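PDB 6ILR: ribokinase from Arabidopsis thaliana, which catalyses the magnesium-dependent transfer of phosphate from ATP to O-5 of ribose, giving D-ribose 5-phosphate. Local coordinates for residues P247-V252 against C289-G294; D253-G258 against K293-S298. All blocks are in the same frame, centred on the assembly; numbering follows the deposited sequence.

Contact 1: P247-V252 against C289-G294. With NA (sodium ion), chain F.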
loop_
_atom_site.group_PDB
_atom_site.type_symbol
_atom_site.label_atom_id
_atom_site.label_comp_id
_atom_site.label_asym_id
_atom_site.label_seq_id
_atom_site.Cartn_x
_atom_site.Cartn_y
_atom_site.Cartn_z
ATOM N N PRO B 247 8.855 32.548 -4.636
ATOM C CA PRO B 247 7.432 32.278 -4.875
ATOM C C PRO B 247 7.212 31.305 -6.034
ATOM O O PRO B 247 7.944 31.343 -7.030
ATOM C CB PRO B 247 6.865 33.662 -5.193
ATOM C CG PRO B 247 7.802 34.607 -4.491
ATOM C CD PRO B 247 9.155 33.989 -4.662
ATOM N N ALA B 248 6.236 30.421 -5.865
ATOM C CA ALA B 248 5.869 29.437 -6.864
ATOM C C ALA B 248 4.668 29.943 -7.657
ATOM O O ALA B 248 3.797 30.611 -7.098
ATOM C CB ALA B 248 5.553 28.112 -6.198
ATOM N N ALA B 249 4.623 29.641 -8.952
ATOM C CA ALA B 249 3.470 30.030 -9.764
ATOM C C ALA B 249 2.218 29.348 -9.226
ATOM O O ALA B 249 1.149 29.955 -9.133
ATOM C CB ALA B 249 3.688 29.673 -11.221
ATOM N N GLN B 250 2.379 28.089 -8.844
ATOM C CA GLN B 250 1.283 27.271 -8.349
ATOM C C GLN B 250 1.776 26.326 -7.268
ATOM O O GLN B 250 2.649 25.500 -7.522
ATOM C CB GLN B 250 0.669 26.460 -9.486
ATOM C CG GLN B 250 -0.794 26.677 -9.702
ATOM C CD GLN B 250 -1.384 25.659 -10.656
ATOM O OE1 GLN B 250 -0.869 25.435 -11.759
ATOM N NE2 GLN B 250 -2.468 25.029 -10.234
ATOM N N VAL B 251 1.221 26.436 -6.068
ATOM C CA VAL B 251 1.502 25.449 -5.036
ATOM C C VAL B 251 0.566 24.257 -5.213
ATOM O O VAL B 251 -0.614 24.320 -4.883
ATOM C CB VAL B 251 1.347 26.027 -3.625
ATOM C CG1 VAL B 251 1.749 24.984 -2.590
ATOM C CG2 VAL B 251 2.188 27.287 -3.473
ATOM N N VAL B 252 1.098 23.172 -5.754
ATOM C CA VAL B 252 0.292 21.989 -6.028
ATOM C C VAL B 252 0.381 20.972 -4.891
ATOM O O VAL B 252 -0.635 20.461 -4.434
ATOM C CB VAL B 252 0.721 21.322 -7.360
ATOM C CG1 VAL B 252 0.151 19.926 -7.478
ATOM C CG2 VAL B 252 0.292 22.174 -8.542
ATOM N N CYS B 289 9.819 22.160 -6.510
ATOM C CA CYS B 289 9.255 20.949 -5.910
ATOM C C CYS B 289 7.748 21.060 -5.677
ATOM O O CYS B 289 6.992 20.136 -6.002
ATOM C CB CYS B 289 9.954 20.626 -4.570
ATOM S SG CYS B 289 9.123 19.299 -3.618
ATOM N N VAL B 290 7.305 22.183 -5.117
ATOM C CA VAL B 290 5.915 22.280 -4.669
ATOM C C VAL B 290 4.917 22.465 -5.815
ATOM O O VAL B 290 3.705 22.489 -5.590
ATOM C CB VAL B 290 5.718 23.443 -3.657
ATOM C CG1 VAL B 290 6.654 23.282 -2.450
ATOM C CG2 VAL B 290 5.921 24.797 -4.328
ATOM N N GLN B 291 5.410 22.593 -7.043
ATOM C CA GLN B 291 4.513 22.857 -8.167
ATOM C C GLN B 291 4.116 21.576 -8.909
ATOM O O GLN B 291 3.439 21.629 -9.928
ATOM C CB GLN B 291 5.160 23.868 -9.122
ATOM C CG GLN B 291 5.732 25.070 -8.359
ATOM C CD GLN B 291 6.062 26.255 -9.233
ATOM O OE1 GLN B 291 5.311 26.600 -10.143
ATOM N NE2 GLN B 291 7.197 26.887 -8.961
ATOM N N VAL B 292 4.521 20.429 -8.376
ATOM C CA VAL B 292 4.241 19.137 -8.996
ATOM C C VAL B 292 3.793 18.160 -7.912
ATOM O O VAL B 292 4.242 18.260 -6.772
ATOM C CB VAL B 292 5.485 18.602 -9.748
ATOM C CG1 VAL B 292 5.273 17.180 -10.256
ATOM C CG2 VAL B 292 5.855 19.541 -10.902
ATOM N N LYS B 293 2.891 17.241 -8.256
ATOM C CA LYS B 293 2.378 16.272 -7.285
ATOM C C LYS B 293 3.391 15.149 -7.067
ATOM O O LYS B 293 4.089 14.733 -7.992
ATOM C CB LYS B 293 1.026 15.692 -7.731
ATOM C CG LYS B 293 0.042 15.473 -6.581
ATOM C CD LYS B 293 -0.931 16.642 -6.464
ATOM C CE LYS B 293 -1.883 16.493 -5.281
ATOM N NZ LYS B 293 -2.807 17.666 -5.148
ATOM N N GLY B 294 3.491 14.677 -5.829
ATOM C CA GLY B 294 4.419 13.610 -5.494
ATOM C C GLY B 294 5.766 14.141 -5.043
ATOM O O GLY B 294 6.206 15.190 -5.506
HETATM NA NA NA F . 5.902 18.128 -4.499
#
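V252 N donates to V290 O across 2.7 Å, and the near-linear angle of 161° at the acceptor shows the donor approaching close to the C=O direction. The same carbonyl probably also accepts from the backbone N of D253, so two consecutive amides converge on it. Q291 supplies the second polar link. Its CG lies opposite the carbonyl carbon (chi1 -47°) and the chain then runs extended, carrying the amide back along 248-250. There OE1 takes only a weak bond from A249 N, at 3.3 Å and a bent 125°, whereas NE2 has a firmer partner in S287 O of helix 275-289. The methyl of A248 rests against that amide, 3.4 Å from Q291 NE2. Q250 O receives no N-H from 289-294; Q291 CA, 3.3 Å away, offers it a C-H contact. The two methyls of V252 meet different partners: CG2 touches Q291 O at 3.5 Å, while CG1 meets K293 CD at 3.6 Å, the V252 and K293 side chains crossing at about a right angle. The type I turn from C289 to V292 leaves two carbonyls facing the sodium ion, with C289 O at 2.7 Å and V292 O at 2.8 Å. Such a pair of loops, one before helix 257-270 and one after helix 275-289, is characteristic of the monovalent-cation site of ribokinases, where potassium is the predicted ion.

Contact 2: D253-G258 against K293-S298. With NA (sodium ion), chain F.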
loop_
_atom_site.group_PDB
_atom_site.type_symbol
_atom_site.label_atom_id
_atom_site.label_comp_id
_atom_site.label_asym_id
_atom_site.label_seq_id
_atom_site.Cartn_x
_atom_site.Cartn_y
_atom_site.Cartn_z
ATOM N N ASP B 253 1.596 20.693 -4.429
ATOM C CA ASP B 253 1.820 19.657 -3.422
ATOM C C ASP B 253 3.145 19.882 -2.692
ATOM O O ASP B 253 4.210 19.722 -3.277
ATOM C CB ASP B 253 1.796 18.273 -4.081
ATOM C CG ASP B 253 2.066 17.142 -3.101
ATOM O OD1 ASP B 253 1.890 17.337 -1.882
ATOM O OD2 ASP B 253 2.444 16.045 -3.561
ATOM N N THR B 254 3.076 20.241 -1.413
ATOM C CA THR B 254 4.281 20.551 -0.650
ATOM C C THR B 254 5.010 19.312 -0.149
ATOM O O THR B 254 6.059 19.431 0.474
ATOM C CB THR B 254 3.974 21.436 0.569
ATOM O OG1 THR B 254 3.066 20.749 1.434
ATOM C CG2 THR B 254 3.369 22.765 0.138
ATOM N N THR B 255 4.466 18.129 -0.418
ATOM C CA THR B 255 5.120 16.896 0.010
ATOM C C THR B 255 6.542 16.806 -0.553
ATOM O O THR B 255 6.748 16.929 -1.766
ATOM C CB THR B 255 4.314 15.650 -0.422
ATOM O OG1 THR B 255 2.984 15.726 0.111
ATOM C CG2 THR B 255 4.985 14.384 0.078
ATOM N N GLY B 256 7.516 16.612 0.333
ATOM C CA GLY B 256 8.905 16.474 -0.072
ATOM C C GLY B 256 9.681 17.785 -0.182
ATOM O O GLY B 256 10.877 17.776 -0.450
ATOM N N ALA B 257 9.014 18.915 0.025
ATOM C CA ALA B 257 9.674 20.216 -0.121
ATOM C C ALA B 257 10.790 20.405 0.905
ATOM O O ALA B 257 11.876 20.906 0.578
ATOM C CB ALA B 257 8.657 21.354 -0.006
ATOM N N GLY B 258 10.521 20.011 2.147
ATOM C CA GLY B 258 11.531 20.070 3.188
ATOM C C GLY B 258 12.726 19.206 2.816
ATOM O O GLY B 258 13.870 19.619 2.974
ATOM N N LYS B 293 2.891 17.241 -8.256
ATOM C CA LYS B 293 2.378 16.272 -7.285
ATOM C C LYS B 293 3.391 15.149 -7.067
ATOM O O LYS B 293 4.089 14.733 -7.992
ATOM C CB LYS B 293 1.026 15.692 -7.731
ATOM C CG LYS B 293 0.042 15.473 -6.581
ATOM C CD LYS B 293 -0.931 16.642 -6.464
ATOM C CE LYS B 293 -1.883 16.493 -5.281
ATOM N NZ LYS B 293 -2.807 17.666 -5.148
ATOM N N GLY B 294 3.491 14.677 -5.829
ATOM C CA GLY B 294 4.419 13.610 -5.494
ATOM C C GLY B 294 5.766 14.141 -5.043
ATOM O O GLY B 294 6.206 15.190 -5.506
ATOM N N ALA B 295 6.428 13.430 -4.137
ATOM C CA ALA B 295 7.738 13.866 -3.667
ATOM C C ALA B 295 8.786 13.663 -4.761
ATOM O O ALA B 295 9.242 14.619 -5.379
ATOM C CB ALA B 295 8.133 13.124 -2.401
ATOM N N ILE B 296 9.144 12.409 -5.009
ATOM C CA ILE B 296 10.205 12.085 -5.965
ATOM C C ILE B 296 9.933 12.524 -7.420
ATOM O O ILE B 296 10.854 13.006 -8.088
ATOM C CB ILE B 296 10.510 10.579 -5.913
ATOM C CG1 ILE B 296 11.160 10.262 -4.564
ATOM C CG2 ILE B 296 11.425 10.164 -7.065
ATOM C CD1 ILE B 296 11.681 8.854 -4.422
ATOM N N PRO B 297 8.685 12.378 -7.917
ATOM C CA PRO B 297 8.416 12.933 -9.250
ATOM C C PRO B 297 8.645 14.448 -9.373
ATOM O O PRO B 297 8.951 14.917 -10.466
ATOM C CB PRO B 297 6.931 12.610 -9.468
ATOM C CG PRO B 297 6.675 11.432 -8.631
ATOM C CD PRO B 297 7.540 11.585 -7.421
ATOM N N SER B 298 8.516 15.198 -8.282
ATOM C CA SER B 298 8.637 16.656 -8.354
ATOM C C SER B 298 10.078 17.180 -8.206
ATOM O O SER B 298 10.309 18.388 -8.294
ATOM C CB SER B 298 7.738 17.310 -7.296
ATOM O OG SER B 298 8.211 17.066 -5.983
HETATM NA NA NA F . 5.902 18.128 -4.499
#
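With CG swung opposite the backbone N (chi1 178°), D253 carries its carboxylate across to segment 293-298, where OD2 accepts from G294 N at 2.8 Å through its anti lone pair; the N-H···O angle of 159° confirms a well-directed bond. S298 holds OG between its own backbone N and carbonyl carbon, which brings the hydroxyl to the sodium ion at 2.9 Å. D253 meets the same ion with its backbone O, at 2.6 Å, so the aspartate works through main chain and side chain at once. The other carboxylate oxygen, OD1, turns back on its own segment. T255 N reaches it from above the carboxylate plane, closing an Asx turn, and T255 OG1 donates on the syn side, close to that plane, at 2.8 Å. Three donors thus fix the rotation of the carboxylate. Without this carboxylate, as with an alanine here, G294 N and both T255 donors would probably lose their acceptor, and the two loops would be likely to shift against each other beside the ion. Further along, the A295 methyl comes close to the G256 backbone, G256 CA lying 4.2 Å from A295 CB, and a side chain at G256 would run into that methyl. G256 is also the N-cap of helix 257-270, whose beginning holds the predicted ATP-binding G258. S298 OG lies near both G294 O and A295 O as well as the metal. Three donors round one carboxylate, with K293 NZ 5.7 Å from D253 OD2, would favour an ionised D253, whose negative charge is likely to steady the bound cation electrostatically while its neutral carbonyl does the ligating.

Contacts 1 and 2 have centres 8 Å apart and read as two halves of one cation site. Along the chain, 247-252 runs directly into 253-258, which already includes the first residues of helix 257-270; helix 275-289 comes next, and the return loop brings 289-294 and 293-298, overlapping at K293 and G294. The halves also pack on each other directly, V292 CB lying 3.6 Å from S298 CB. Each contact supplies two of the four protein ligands of the sodium ion. Sharing the ion probably ties both loops together beside the start of helix 257-270, which carries D259, the predicted catalytic base, consistent with activation by monovalent cations in ribokinases.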